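Local coordinates for protein lipolytic enzyme, g-d-s-l (Clostridium thermocellum, PDB 2W47) that is a family 6 carbohydrate-binding module, a calcium-containing beta-sandwich domain that binds a glycan, at residues T73-I78 with N102-N107. Sequence-based numbering, arbitrary orientation. Where two conformers were deposited one is given.
Sequences TVNGNI and NLNQGN
Val74 and Leu103 meet through single methyl groups where a hairpin turn of one sheet of the beta-sandwich lies beside the loop that carries the chain from strand 95-103 of the other sheet into strand 106-114. Followed outward from CB, which points toward 102-107, Val74 forks: CG1 stands anti to the backbone N (chi1 174°) and reaches CD2 of Leu103 at 4.0 Å, the two side chains crossing at about a right angle, while CG2 stands beside the backbone N and makes no comparable approach to 102-107. The same CG1 lies 4.3 Å from the carbonyl O of Asn102, a loose approach to the backbone. A branched valine suits the strand end, and leucine's longer side chain carries CD2 across to it from the facing sheet; both residues are buried.

Beyond this apolar touch the contact becomes polar. The side-chain amides of Asn75 and Asn104 come close, their planes nearly parallel (16° apart). Asn75 starts the bend of a type I' turn from Val74 to Asn77, where its positive phi of 57° suits asparagine, and Gly76 follows at backbone angles that call for glycine. The turn is closed by Val74 N to Asn77 O and Asn77 N to Val74 O, both 2.9 Å. Asn107 ND2 is hydrogen-bonded to Asn45 OD1. With 157 Å² buried in all, the chemistry implies modest dispersion contact between the sheets beneath a polar edge, while the 73-78 hairpin is closed by its own backbone bonds and 102-107 is held by neighbours such as Asn108 and Ser51.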
# COMPACT_ATOMS: atom_id res chain seq x y z
N THR A 73 -8.38 3.52 -2.41
CA THR A 73 -9.25 3.70 -3.56
C THR A 73 -8.79 2.85 -4.74
O THR A 73 -7.59 2.65 -4.94
CB THR A 73 -9.36 5.18 -3.99
OG1 THR A 73 -8.06 5.73 -4.21
CG2 THR A 73 -10.08 6.01 -2.93
N VAL A 74 -9.76 2.35 -5.50
CA VAL A 74 -9.49 1.66 -6.76
C VAL A 74 -10.24 2.44 -7.82
O VAL A 74 -11.47 2.55 -7.78
CB VAL A 74 -9.98 0.19 -6.74
CG1 VAL A 74 -9.83 -0.46 -8.12
CG2 VAL A 74 -9.22 -0.60 -5.70
N ASN A 75 -9.49 3.04 -8.74
CA ASN A 75 -10.07 3.88 -9.77
C ASN A 75 -10.89 5.03 -9.16
O ASN A 75 -11.89 5.49 -9.73
CB ASN A 75 -10.88 3.03 -10.76
CG ASN A 75 -10.07 1.84 -11.28
OD1 ASN A 75 -10.52 0.68 -11.25
ND2 ASN A 75 -8.87 2.12 -11.73
N GLY A 76 -10.45 5.51 -7.99
CA GLY A 76 -11.12 6.60 -7.30
C GLY A 76 -12.31 6.18 -6.44
O GLY A 76 -12.88 6.99 -5.71
N ASN A 77 -12.67 4.90 -6.53
CA ASN A 77 -13.74 4.36 -5.69
C ASN A 77 -13.18 3.95 -4.35
O ASN A 77 -12.19 3.24 -4.30
CB ASN A 77 -14.37 3.17 -6.39
CG ASN A 77 -14.96 3.55 -7.72
OD1 ASN A 77 -14.33 3.36 -8.78
ND2 ASN A 77 -16.11 4.16 -7.69
N ILE A 78 -13.81 4.40 -3.27
CA ILE A 78 -13.33 4.06 -1.93
C ILE A 78 -13.69 2.61 -1.64
O ILE A 78 -14.87 2.25 -1.57
CB ILE A 78 -13.90 5.00 -0.86
CG1 ILE A 78 -13.53 6.45 -1.17
CG2 ILE A 78 -13.38 4.61 0.53
CD1 ILE A 78 -14.28 7.50 -0.32
N ASN A 102 -12.10 -6.09 -5.85
CA ASN A 102 -12.42 -6.43 -7.22
C ASN A 102 -11.69 -5.49 -8.17
O ASN A 102 -11.75 -4.27 -8.01
CB ASN A 102 -13.93 -6.36 -7.46
CG ASN A 102 -14.67 -7.53 -6.83
OD1 ASN A 102 -15.80 -7.39 -6.36
ND2 ASN A 102 -14.04 -8.70 -6.81
N LEU A 103 -10.98 -6.07 -9.13
CA LEU A 103 -10.26 -5.32 -10.15
C LEU A 103 -10.84 -5.62 -11.52
O LEU A 103 -11.40 -6.70 -11.74
CB LEU A 103 -8.76 -5.67 -10.14
CG LEU A 103 -7.97 -5.47 -8.84
CD1 LEU A 103 -6.49 -5.75 -9.10
CD2 LEU A 103 -8.17 -4.07 -8.26
N ASN A 104 -10.70 -4.67 -12.44
CA ASN A 104 -11.14 -4.85 -13.83
C ASN A 104 -9.98 -5.33 -14.69
O ASN A 104 -8.83 -4.98 -14.44
CB ASN A 104 -11.64 -3.52 -14.40
CG ASN A 104 -12.69 -2.86 -13.53
OD1 ASN A 104 -13.74 -3.42 -13.26
ND2 ASN A 104 -12.40 -1.63 -13.11
N GLN A 105 -10.28 -6.12 -15.72
CA GLN A 105 -9.24 -6.52 -16.66
C GLN A 105 -8.52 -5.28 -17.19
O GLN A 105 -9.17 -4.31 -17.59
CB GLN A 105 -9.81 -7.35 -17.83
CG GLN A 105 -8.74 -7.94 -18.74
CD GLN A 105 -9.29 -8.87 -19.80
OE1 GLN A 105 -9.03 -10.07 -19.78
NE2 GLN A 105 -10.05 -8.31 -20.74
N GLY A 106 -7.20 -5.33 -17.19
CA GLY A 106 -6.39 -4.20 -17.61
C GLY A 106 -5.90 -3.43 -16.41
O GLY A 106 -5.63 -4.00 -15.35
N ASN A 107 -5.77 -2.12 -16.58
CA ASN A 107 -5.22 -1.28 -15.53
C ASN A 107 -6.24 -0.90 -14.48
O ASN A 107 -7.41 -0.67 -14.77
CB ASN A 107 -4.60 -0.01 -16.09
CG ASN A 107 -3.74 0.69 -15.08
OD1 ASN A 107 -2.77 0.12 -14.60
ND2 ASN A 107 -4.11 1.92 -14.72